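Local coordinates for uncharacterized protein (Bombyx mori, PDB 5AZ0) that probably catalyses the NADPH-dependent reduction of aldehydes or ketones, as a TIM-barrel enzyme of the aldo-keto reductase family, at residues A57-Y60 and A61-G65; L243-P246 and A247-A250; G256-V259 and T260-N263; R283-E286 and N287-F291. One frame throughout, in Å; residues are numbered along the deposited sequence.

Contact 1: A57-Y60 and A61-G65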
ATOM      1  N   ALA A  57      18.302  -0.079   3.424  1.00 34.34           N
ATOM      2  CA  ALA A  57      17.382   0.796   4.247  1.00 34.44           C
ATOM      3  C   ALA A  57      16.280  -0.030   4.966  1.00 32.08           C
ATOM      4  O   ALA A  57      15.888   0.278   6.109  1.00 32.21           O
ATOM      5  CB  ALA A  57      16.825   1.937   3.404  1.00 34.23           C
ATOM      6  N   LEU A  58      15.920  -1.195   4.389  1.00 30.76           N
ATOM      7  CA  LEU A  58      15.006  -2.148   5.119  1.00 29.52           C
ATOM      8  C   LEU A  58      15.600  -2.697   6.398  1.00 29.52           C
ATOM      9  O   LEU A  58      14.955  -2.723   7.508  1.00 25.40           O
ATOM     10  CB  LEU A  58      14.497  -3.275   4.194  1.00 29.27           C
ATOM     11  CG  LEU A  58      13.592  -4.380   4.793  1.00 33.85           C
ATOM     12  CD1 LEU A  58      12.391  -3.846   5.552  1.00 37.71           C
ATOM     13  CD2 LEU A  58      13.159  -5.265   3.647  1.00 35.34           C
ATOM     14  N   SER A  59      16.873  -3.086   6.292  1.00 30.04           N
ATOM     15  CA  SER A  59      17.571  -3.637   7.452  1.00 28.59           C
ATOM     16  C   SER A  59      17.645  -2.612   8.525  1.00 28.28           C
ATOM     17  O   SER A  59      17.340  -2.854   9.717  1.00 34.38           O
ATOM     18  CB  SER A  59      19.028  -4.122   7.038  1.00 34.91           C
ATOM     19  OG  SER A  59      19.718  -4.539   8.219  1.00 38.70           O
ATOM     20  N   TYR A  60      18.041  -1.408   8.128  1.00 33.06           N
ATOM     21  CA  TYR A  60      18.028  -0.252   9.060  1.00 31.96           C
ATOM     22  C   TYR A  60      16.609  -0.037   9.658  1.00 31.57           C
ATOM     23  O   TYR A  60      16.410   0.086  10.905  1.00 30.03           O
ATOM     24  CB  TYR A  60      18.561   1.021   8.279  1.00 34.75           C
ATOM     25  CG  TYR A  60      18.487   2.297   9.087  1.00 43.22           C
ATOM     26  CD1 TYR A  60      19.415   2.576  10.121  1.00 43.38           C
ATOM     27  CD2 TYR A  60      17.432   3.221   8.895  1.00 39.93           C
ATOM     28  CE1 TYR A  60      19.309   3.750  10.885  1.00 44.20           C
ATOM     29  CE2 TYR A  60      17.325   4.376   9.662  1.00 41.32           C
ATOM     30  CZ  TYR A  60      18.249   4.656  10.649  1.00 44.13           C
ATOM     31  OH  TYR A  60      18.098   5.851  11.356  1.00 42.60           O
ATOM     32  N   ALA A  61      15.590  -0.041   8.769  1.00 33.40           N
ATOM     33  CA  ALA A  61      14.160   0.183   9.256  1.00 29.14           C
ATOM     34  C   ALA A  61      13.816  -0.778  10.307  1.00 27.49           C
ATOM     35  O   ALA A  61      13.311  -0.403  11.389  1.00 29.11           O
ATOM     36  CB  ALA A  61      13.170   0.085   8.109  1.00 32.11           C
ATOM     37  N   ILE A  62      14.146  -2.054  10.062  1.00 27.52           N
ATOM     38  CA  ILE A  62      13.870  -3.052  11.113  1.00 29.94           C
ATOM     39  C   ILE A  62      14.679  -2.807  12.415  1.00 31.36           C
ATOM     40  O   ILE A  62      14.157  -2.974  13.529  1.00 30.63           O
ATOM     41  CB  ILE A  62      14.078  -4.482  10.536  1.00 31.91           C
ATOM     42  CG1 ILE A  62      13.026  -4.759   9.436  1.00 31.18           C
ATOM     43  CG2 ILE A  62      13.955  -5.529  11.613  1.00 34.13           C
ATOM     44  CD1 ILE A  62      13.319  -5.900   8.477  1.00 29.33           C
ATOM     45  N   ASP A  63      15.962  -2.433  12.274  1.00 34.34           N
ATOM     46  CA  ASP A  63      16.822  -2.113  13.461  1.00 36.01           C
ATOM     47  C   ASP A  63      16.211  -1.004  14.223  1.00 35.06           C
ATOM     48  O   ASP A  63      16.102  -1.124  15.429  1.00 34.72           O
ATOM     49  CB  ASP A  63      18.259  -1.673  13.083  1.00 38.49           C
ATOM     50  CG  ASP A  63      19.082  -2.792  12.448  1.00 36.21           C
ATOM     51  OD1 ASP A  63      18.861  -3.953  12.787  1.00 40.25           O
ATOM     52  OD2 ASP A  63      19.904  -2.539  11.572  1.00 38.03           O
ATOM     53  N   ILE A  64      15.748   0.072  13.555  1.00 33.54           N
ATOM     54  CA  ILE A  64      15.143   1.168  14.406  1.00 36.79           C
ATOM     55  C   ILE A  64      13.744   0.937  14.940  1.00 37.01           C
ATOM     56  O   ILE A  64      13.318   1.687  15.839  1.00 35.77           O
ATOM     57  CB  ILE A  64      15.202   2.579  13.773  1.00 41.89           C
ATOM     58  CG1 ILE A  64      14.315   2.709  12.522  1.00 37.86           C
ATOM     59  CG2 ILE A  64      16.656   2.911  13.405  1.00 43.22           C
ATOM     60  CD1 ILE A  64      14.283   4.111  11.918  1.00 36.31           C
ATOM     61  N   GLY A  65      13.017  -0.064  14.402  1.00 33.86           N
ATOM     62  CA  GLY A  65      11.672  -0.415  14.924  1.00 35.53           C
ATOM     63  C   GLY A  65      10.489  -0.542  13.927  1.00 29.56           C
ATOM     64  O   GLY A  65       9.380  -0.684  14.336  1.00 32.81           O
TER
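Tyr60 and Ile64 meet one turn apart near the end of helix 51-64, an outer helix of the TIM barrel that closes in a Schellman motif. The methyl CG2 of Ile64 sits over one face of the Tyr60 ring and makes a CH-pi contact. It lies 4.0 Å from the ring centroid, displaced toward the rim, and Tyr60 CZ is its nearest ring atom at 3.6 Å. The other branch of Ile64 joins in, with CD1 3.8 Å from Tyr60 CE2. The Tyr60 ring reaches this place because CG stands beside the carbonyl carbon (chi1 175°). The backbone bond from Ile64 N to Tyr60 O, 2.7 Å long, holds the same two residues together.

Leu58 and Ile62 cross at a slant on another side of the helix. Their CD1 methyls touch at 3.7 Å. Both pack against helix 78-90, where Leu58 meets Ile81 and Val84. Ser59 and Asp63 look to the same helix for their polar partner. Lys88 makes a salt bridge with Asp63 OD1 and a hydrogen bond with Ser59 OG, so one lysine bridges the two residues.

Gly65 takes a positive phi (129°), where a side chain would press on the carbonyl O of Ile64. Tyr66 N turns back to Ala61 O, and Gly65 N makes a weak 3.2 Å bond to Ile62 O.

Contact 2: L243-P246 and A247-A250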
ATOM      1  N   LEU A 243       7.405  20.990  -1.708  1.00 48.94           N
ATOM      2  CA  LEU A 243       8.154  20.901  -0.409  1.00 49.84           C
ATOM      3  C   LEU A 243       8.477  22.264   0.193  1.00 52.66           C
ATOM      4  O   LEU A 243       8.612  22.367   1.411  1.00 48.96           O
ATOM      5  CB  LEU A 243       9.465  20.101  -0.555  1.00 55.42           C
ATOM      6  CG  LEU A 243       9.330  18.594  -0.753  1.00 60.00           C
ATOM      7  CD1 LEU A 243      10.635  17.963  -1.264  1.00 62.71           C
ATOM      8  CD2 LEU A 243       8.848  17.954   0.538  1.00 59.68           C
ATOM      9  N   ASP A 244       8.590  23.294  -0.671  1.00 58.74           N
ATOM     10  CA  ASP A 244       8.813  24.692  -0.254  1.00 63.42           C
ATOM     11  C   ASP A 244       7.501  25.454  -0.026  1.00 68.79           C
ATOM     12  O   ASP A 244       7.482  26.668  -0.182  1.00 73.91           O
ATOM     13  CB  ASP A 244       9.717  25.443  -1.271  1.00 59.29           C
ATOM     14  CG  ASP A 244       9.147  25.457  -2.706  1.00 69.56           C
ATOM     15  OD1 ASP A 244       7.954  25.153  -2.914  1.00 71.08           O
ATOM     16  OD2 ASP A 244       9.907  25.778  -3.655  1.00 75.93           O
ATOM     17  N   ASN A 245       6.410  24.769   0.340  1.00 62.05           N
ATOM     18  CA  ASN A 245       5.112  25.443   0.528  1.00 51.29           C
ATOM     19  C   ASN A 245       5.065  26.147   1.876  1.00 49.72           C
ATOM     20  O   ASN A 245       5.207  25.492   2.923  1.00 44.41           O
ATOM     21  CB  ASN A 245       3.929  24.478   0.367  1.00 49.55           C
ATOM     22  CG  ASN A 245       2.588  25.155   0.608  1.00 42.89           C
ATOM     23  OD1 ASN A 245       2.173  25.405   1.774  1.00 43.25           O
ATOM     24  ND2 ASN A 245       1.902  25.453  -0.483  1.00 38.36           N
ATOM     25  N   PRO A 246       4.874  27.506   1.864  1.00 53.33           N
ATOM     26  CA  PRO A 246       4.930  28.226   3.122  1.00 46.64           C
ATOM     27  C   PRO A 246       3.967  27.775   4.191  1.00 46.63           C
ATOM     28  O   PRO A 246       4.356  27.767   5.386  1.00 48.72           O
ATOM     29  CB  PRO A 246       4.654  29.699   2.705  1.00 51.53           C
ATOM     30  CG  PRO A 246       5.188  29.788   1.331  1.00 49.33           C
ATOM     31  CD  PRO A 246       4.884  28.441   0.713  1.00 51.53           C
ATOM     32  N   ALA A 247       2.718  27.421   3.827  1.00 41.23           N
ATOM     33  CA  ALA A 247       1.779  26.938   4.871  1.00 41.74           C
ATOM     34  C   ALA A 247       2.238  25.585   5.476  1.00 36.95           C
ATOM     35  O   ALA A 247       2.039  25.341   6.641  1.00 41.61           O
ATOM     36  CB  ALA A 247       0.334  26.829   4.345  1.00 41.87           C
ATOM     37  N   MET A 248       2.799  24.707   4.650  1.00 40.78           N
ATOM     38  CA  MET A 248       3.299  23.397   5.148  1.00 42.62           C
ATOM     39  C   MET A 248       4.468  23.684   6.105  1.00 46.16           C
ATOM     40  O   MET A 248       4.432  23.302   7.317  1.00 41.25           O
ATOM     41  CB  MET A 248       3.730  22.500   3.979  1.00 34.27           C
ATOM     42  CG  MET A 248       2.640  21.952   3.073  1.00 39.50           C
ATOM     43  SD  MET A 248       1.466  20.949   3.976  1.00 45.68           S
ATOM     44  CE  MET A 248       2.478  19.482   4.327  1.00 45.38           C
ATOM     45  N   LEU A 249       5.440  24.473   5.609  1.00 50.20           N
ATOM     46  CA  LEU A 249       6.610  24.926   6.491  1.00 49.27           C
ATOM     47  C   LEU A 249       6.174  25.552   7.802  1.00 46.01           C
ATOM     48  O   LEU A 249       6.715  25.241   8.892  1.00 48.62           O
ATOM     49  CB  LEU A 249       7.554  25.850   5.736  1.00 52.23           C
ATOM     50  CG  LEU A 249       8.175  25.295   4.424  1.00 50.48           C
ATOM     51  CD1 LEU A 249       8.549  26.411   3.463  1.00 56.62           C
ATOM     52  CD2 LEU A 249       9.384  24.397   4.673  1.00 50.79           C
ATOM     53  N   ALA A 250       5.102  26.336   7.742  1.00 47.34           N
ATOM     54  CA  ALA A 250       4.615  27.033   8.930  1.00 46.50           C
ATOM     55  C   ALA A 250       4.014  26.089   9.920  1.00 44.92           C
ATOM     56  O   ALA A 250       4.269  26.158  11.144  1.00 43.21           O
ATOM     57  CB  ALA A 250       3.614  28.124   8.549  1.00 49.96           C
TER
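Asn245 OD1 accepts from Met248 N at 3.0 Å. The donor lies in the carbonyl plane of the amide, on a lone pair, and the N-H...O angle is 155°. The backbone of Asn245 is used as well: Leu249 N reaches Asn245 O at 2.9 Å in a nearly straight bond. One residue on, Ala250 N bonds to Pro246 O. The Asn245 side chain can fold over the first turn because CG points away from its own N (chi1 178°). Its ND2 is held by Glu240 OE1, which fixes how the amide is turned. An alanine here would probably leave Met248 N without its acceptor and Glu240 without its donor, and the first turn would be less firmly held.

Met248 CG lies 3.9 Å from Asn245 CB, and the two side chains slant across each other. Beyond CG the Met248 chain bends twice and leads off to Phe306 and to Val259 and Val262 of helix 259-269. Leu249 lies against the backbone on another side, with CG 3.3 Å from Asn245 O and CD1 3.8 Å from Asp244 C. This is an asparagine N-cap, followed by a proline in the first turn, at the start of helix 246-255.

Contact 3: G256-V259 and T260-N263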
ATOM      1  N   GLY A 256       7.264  21.386  15.098  1.00 53.38           N
ATOM      2  CA  GLY A 256       8.672  21.024  15.180  1.00 57.39           C
ATOM      3  C   GLY A 256       8.968  19.850  14.293  1.00 57.36           C
ATOM      4  O   GLY A 256       9.644  18.932  14.699  1.00 60.43           O
ATOM      5  N   LYS A 257       8.469  19.909  13.059  1.00 57.78           N
ATOM      6  CA  LYS A 257       8.470  18.777  12.161  1.00 47.69           C
ATOM      7  C   LYS A 257       8.754  19.250  10.792  1.00 45.11           C
ATOM      8  O   LYS A 257       8.453  20.379  10.448  1.00 54.86           O
ATOM      9  CB  LYS A 257       7.071  18.099  12.157  1.00 49.56           C
ATOM     10  CG  LYS A 257       6.646  17.424  13.453  1.00 46.23           C
ATOM     11  CD  LYS A 257       7.570  16.248  13.859  1.00 48.31           C
ATOM     12  CE  LYS A 257       7.221  15.813  15.284  1.00 51.09           C
ATOM     13  NZ  LYS A 257       7.702  14.487  15.738  1.00 51.77           N
ATOM     14  N   THR A 258       9.222  18.348   9.960  1.00 42.36           N
ATOM     15  CA  THR A 258       9.340  18.635   8.555  1.00 39.00           C
ATOM     16  C   THR A 258       7.979  18.542   7.779  1.00 41.11           C
ATOM     17  O   THR A 258       6.928  18.154   8.310  1.00 36.22           O
ATOM     18  CB  THR A 258      10.356  17.688   7.913  1.00 45.69           C
ATOM     19  OG1 THR A 258       9.788  16.371   7.754  1.00 47.96           O
ATOM     20  CG2 THR A 258      11.675  17.606   8.770  1.00 45.56           C
ATOM     21  N   VAL A 259       8.053  18.888   6.508  1.00 40.37           N
ATOM     22  CA  VAL A 259       6.898  18.979   5.660  1.00 45.43           C
ATOM     23  C   VAL A 259       6.364  17.564   5.391  1.00 44.34           C
ATOM     24  O   VAL A 259       5.163  17.349   5.437  1.00 42.17           O
ATOM     25  CB  VAL A 259       7.207  19.769   4.382  1.00 41.12           C
ATOM     26  CG1 VAL A 259       6.181  19.531   3.293  1.00 48.34           C
ATOM     27  CG2 VAL A 259       7.260  21.259   4.698  1.00 44.96           C
ATOM     28  N   THR A 260       7.260  16.619   5.151  1.00 41.46           N
ATOM     29  CA  THR A 260       6.854  15.251   4.923  1.00 40.01           C
ATOM     30  C   THR A 260       6.254  14.666   6.188  1.00 34.24           C
ATOM     31  O   THR A 260       5.299  13.928   6.120  1.00 35.33           O
ATOM     32  CB  THR A 260       8.003  14.393   4.411  1.00 40.66           C
ATOM     33  OG1 THR A 260       9.083  14.478   5.318  1.00 39.28           O
ATOM     34  CG2 THR A 260       8.404  14.843   3.075  1.00 42.12           C
ATOM     35  N   GLN A 261       6.762  15.041   7.339  1.00 31.70           N
ATOM     36  CA  GLN A 261       6.210  14.554   8.566  1.00 33.50           C
ATOM     37  C   GLN A 261       4.823  15.073   8.900  1.00 36.88           C
ATOM     38  O   GLN A 261       4.065  14.384   9.627  1.00 31.84           O
ATOM     39  CB  GLN A 261       7.117  14.876   9.755  1.00 35.55           C
ATOM     40  CG  GLN A 261       8.467  14.168   9.729  1.00 41.15           C
ATOM     41  CD  GLN A 261       9.434  14.661  10.818  1.00 45.31           C
ATOM     42  OE1 GLN A 261       9.508  15.844  11.093  1.00 46.47           O
ATOM     43  NE2 GLN A 261      10.125  13.736  11.480  1.00 47.58           N
ATOM     44  N   VAL A 262       4.554  16.318   8.482  1.00 35.13           N
ATOM     45  CA  VAL A 262       3.257  16.893   8.626  1.00 37.12           C
ATOM     46  C   VAL A 262       2.271  16.069   7.806  1.00 29.09           C
ATOM     47  O   VAL A 262       1.290  15.648   8.343  1.00 30.79           O
ATOM     48  CB  VAL A 262       3.204  18.400   8.204  1.00 38.13           C
ATOM     49  CG1 VAL A 262       1.767  18.925   8.141  1.00 36.15           C
ATOM     50  CG2 VAL A 262       3.963  19.258   9.216  1.00 39.08           C
ATOM     51  N   ASN A 263       2.578  15.910   6.542  1.00 27.50           N
ATOM     52  CA  ASN A 263       1.848  15.026   5.627  1.00 33.81           C
ATOM     53  C   ASN A 263       1.554  13.637   6.235  1.00 32.79           C
ATOM     54  O   ASN A 263       0.388  13.254   6.325  1.00 30.14           O
ATOM     55  CB  ASN A 263       2.601  14.921   4.331  1.00 29.57           C
ATOM     56  CG  ASN A 263       1.804  14.310   3.202  1.00 32.62           C
ATOM     57  OD1 ASN A 263       0.831  13.531   3.390  1.00 42.46           O
ATOM     58  ND2 ASN A 263       2.228  14.602   2.012  1.00 30.53           N
TER
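Gln261 and Thr258 slant across each other and exchange bonds in both directions, forming a capping box. The glutamine chain runs extended beyond CG and reaches back to the residue that caps the helix. Its OE1 accepts from Thr258 N at 2.8 Å, with the donor tilted 18° from the amide plane. In return Thr258 OG1 accepts from Gln261 N, but this bond is weak at 3.3 Å. The stronger partner of Thr258 OG1 is Glu286 OE2, on helix 281-287. Thr258 chi1 is 75°, which sets OG1 between the backbone N and carbonyl carbon, on the side of the Gln261 N-H. There OG1 also rests 3.2 Å from Gln261 CG.

Lys257 crosses Gln261 at about a right angle. Its CD passes 3.4 Å from Gln261 OE1, while its NZ goes on to a salt bridge with Asp292. Gln261 NE2 donates to Glu286 O, so both ends of the amide are engaged and its rotation is set. A leucine in its place would probably leave Thr258 N and Glu286 O without these partners and open one side of the capping box.

Val262 CG2 lies 3.3 Å from Thr258 O, which also accepts from Val262 N. The box starts helix 259-269 just after the turn from helix 246-255. Val259 packs on Leu249 and Val262 on Ile251 of that preceding helix, whereas the polar ends of Thr258 and Gln261 face helix 281-287.

Contact 4: R283-E286 and N287-F291. With ACT (acetate ion), chain K.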
ATOM      1  N   ARG A 283      15.448   9.375   5.630  1.00 40.79           N
ATOM      2  CA  ARG A 283      13.990   9.433   5.357  1.00 41.63           C
ATOM      3  C   ARG A 283      13.211   8.356   6.099  1.00 40.02           C
ATOM      4  O   ARG A 283      12.200   8.637   6.744  1.00 36.84           O
ATOM      5  CB  ARG A 283      13.764   9.429   3.875  1.00 49.44           C
ATOM      6  CG  ARG A 283      14.069  10.816   3.303  1.00 57.90           C
ATOM      7  CD  ARG A 283      14.205  10.735   1.803  1.00 68.83           C
ATOM      8  NE  ARG A 283      14.541  11.997   1.150  1.00 70.32           N
ATOM      9  CZ  ARG A 283      15.114  12.100  -0.057  1.00 85.65           C
ATOM     10  NH1 ARG A 283      15.466  11.024  -0.771  1.00 88.96           N
ATOM     11  NH2 ARG A 283      15.357  13.302  -0.559  1.00 89.43           N
ATOM     12  N   VAL A 284      13.784   7.161   6.164  1.00 39.87           N
ATOM     13  CA  VAL A 284      13.205   6.091   6.949  1.00 37.04           C
ATOM     14  C   VAL A 284      13.031   6.543   8.348  1.00 35.97           C
ATOM     15  O   VAL A 284      11.982   6.376   8.956  1.00 33.59           O
ATOM     16  CB  VAL A 284      14.087   4.833   6.922  1.00 35.89           C
ATOM     17  CG1 VAL A 284      13.624   3.780   7.878  1.00 34.52           C
ATOM     18  CG2 VAL A 284      14.100   4.262   5.535  1.00 37.18           C
ATOM     19  N   LEU A 285      14.067   7.126   8.901  1.00 38.03           N
ATOM     20  CA  LEU A 285      13.981   7.573  10.309  1.00 38.09           C
ATOM     21  C   LEU A 285      12.963   8.721  10.517  1.00 31.98           C
ATOM     22  O   LEU A 285      12.197   8.767  11.490  1.00 32.93           O
ATOM     23  CB  LEU A 285      15.378   8.041  10.767  1.00 41.03           C
ATOM     24  CG  LEU A 285      15.471   8.602  12.178  1.00 41.17           C
ATOM     25  CD1 LEU A 285      14.863   7.655  13.180  1.00 40.34           C
ATOM     26  CD2 LEU A 285      16.933   8.995  12.526  1.00 43.05           C
ATOM     27  N   GLU A 286      13.064   9.680   9.622  1.00 36.84           N
ATOM     28  CA  GLU A 286      12.214  10.914   9.620  1.00 41.75           C
ATOM     29  C   GLU A 286      10.723  10.493   9.501  1.00 39.84           C
ATOM     30  O   GLU A 286       9.929  10.846  10.375  1.00 33.73           O
ATOM     31  CB  GLU A 286      12.659  11.807   8.453  1.00 42.37           C
ATOM     32  CG  GLU A 286      12.091  13.232   8.354  1.00 56.03           C
ATOM     33  CD  GLU A 286      12.187  13.847   6.941  1.00 54.30           C
ATOM     34  OE1 GLU A 286      12.913  13.332   6.080  1.00 60.79           O
ATOM     35  OE2 GLU A 286      11.526  14.867   6.662  1.00 67.54           O
ATOM     36  N   ASN A 287      10.399   9.617   8.515  1.00 36.58           N
ATOM     37  CA  ASN A 287       9.011   9.092   8.350  1.00 32.50           C
ATOM     38  C   ASN A 287       8.421   8.476   9.576  1.00 32.09           C
ATOM     39  O   ASN A 287       7.207   8.560   9.748  1.00 32.72           O
ATOM     40  CB  ASN A 287       8.898   8.143   7.172  1.00 30.37           C
ATOM     41  CG  ASN A 287       9.231   8.817   5.890  1.00 30.70           C
ATOM     42  OD1 ASN A 287       9.221  10.025   5.846  1.00 35.83           O
ATOM     43  ND2 ASN A 287       9.588   8.073   4.863  1.00 33.69           N
ATOM     44  N   ALA A 288       9.229   7.908  10.475  1.00 35.43           N
ATOM     45  CA  ALA A 288       8.633   7.273  11.670  1.00 36.71           C
ATOM     46  C   ALA A 288       8.519   8.123  12.903  1.00 39.98           C
ATOM     47  O   ALA A 288       7.966   7.653  13.939  1.00 34.08           O
ATOM     48  CB  ALA A 288       9.314   5.972  12.015  1.00 42.00           C
ATOM     49  N   SER A 289       8.991   9.364  12.800  1.00 41.80           N
ATOM     50  CA  SER A 289       9.008  10.287  13.963  1.00 49.62           C
ATOM     51  C   SER A 289       7.825  11.264  13.794  1.00 50.18           C
ATOM     52  O   SER A 289       8.020  12.477  13.619  1.00 48.71           O
ATOM     53  CB  SER A 289      10.380  10.984  14.057  1.00 49.31           C
ATOM     54  OG  SER A 289      11.460  10.058  13.741  1.00 48.85           O
ATOM     55  N   ILE A 290       6.605  10.683  13.822  1.00 39.05           N
ATOM     56  CA  ILE A 290       5.375  11.375  13.438  1.00 36.69           C
ATOM     57  C   ILE A 290       4.200  11.099  14.339  1.00 39.30           C
ATOM     58  O   ILE A 290       3.058  11.426  13.995  1.00 41.79           O
ATOM     59  CB  ILE A 290       4.926  11.001  12.022  1.00 35.41           C
ATOM     60  CG1 ILE A 290       4.625   9.502  11.924  1.00 35.09           C
ATOM     61  CG2 ILE A 290       5.967  11.381  10.974  1.00 36.52           C
ATOM     62  CD1 ILE A 290       3.926   9.072  10.671  1.00 34.18           C
ATOM     63  N   PHE A 291       4.437  10.459  15.470  1.00 40.19           N
ATOM     64  CA  PHE A 291       3.329   9.973  16.288  1.00 42.32           C
ATOM     65  C   PHE A 291       3.124  10.768  17.602  1.00 48.95           C
ATOM     66  O   PHE A 291       2.116  10.598  18.274  1.00 57.41           O
ATOM     67  CB  PHE A 291       3.516   8.464  16.529  1.00 37.92           C
ATOM     68  CG  PHE A 291       3.602   7.679  15.257  1.00 39.61           C
ATOM     69  CD1 PHE A 291       2.466   7.512  14.446  1.00 37.07           C
ATOM     70  CD2 PHE A 291       4.807   7.137  14.832  1.00 34.07           C
ATOM     71  CE1 PHE A 291       2.558   6.796  13.264  1.00 36.97           C
ATOM     72  CE2 PHE A 291       4.888   6.410  13.651  1.00 38.27           C
ATOM     73  CZ  PHE A 291       3.768   6.255  12.862  1.00 36.88           C
TER
HETATM   74  C   ACT K 410      14.235   7.957  -1.751  0.80 55.15           C
HETATM   75  O   ACT K 410      13.652   8.895  -1.149  0.80 58.13           O
HETATM   76  OXT ACT K 410      15.338   7.610  -1.354  0.80 53.11           O
HETATM   77  CH3 ACT K 410      13.644   7.183  -2.901  0.80 58.40           C
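Leu285 O is gripped by two donors from the residues that follow it. Ser289 OG gives it a 2.7 Å bond, and Ala288 N reaches it at 3.3 Å from the opposite face of the carbonyl plane. These bonds turn the chain back at the C-terminal end of helix 281-287, which follows barrel strand 273-274 in the TIM barrel. With chi1 at -39°, Ser289 OG stands beside its own backbone N and bends back to the helix. Ser289 N bonds to Glu286 O at 3.0 Å from above the carbonyl plane, 50° out of it.

Farther back, Asn287 N makes a nearly straight 2.7 Å bond to Arg283 O. The Asn287 side chain lies beside this carbonyl and packs on Tyr66 and Leu264. Glu286 stretches away from the turn, and its carboxylate turns to Thr258 at the cap of helix 259-269.

Arg283 points out to an acetate, probably from the crystallisation liquor. Thr280 OG1 and Val279 N also bond to this ion. In related aldo-keto reductases the loop before this helix and an arginine on it hold the 2'-phosphate of NADPH, so the acetate probably marks that anion site. Acetate OXT lies at the guanidinium edge, in its plane. Arg283 NH1 donates weakly to acetate O at 2.8 Å, and Arg283 CD lies 3.5 Å from that oxygen.

Contacts 2, 3 and 4 form a chain of neighbours, and contact 1 joins it through contact 4. Contact 2 meets contact 3 where Met248 CE lies 3.6 Å from Val259 O. Contact 3 meets contact 4 mainly by probable hydrogen bonds: Thr258 OG1 to Glu286 OE2, unusually short at 2.5 Å, and Lys257 NZ to Ser289 O at 2.9 Å. Contact 4 packs on contact 1, with Tyr60 OH 3.5 Å from Leu285 CB and Ala61 CB 3.7 Å from Val284 CG1. Contacts 1 and 2 stay about 18 Å apart at their nearest atoms. Contact 4 alone carries the acetate, at the probable cofactor-phosphate site, while the others shape helix ends and helix packing in the barrel's outer layer.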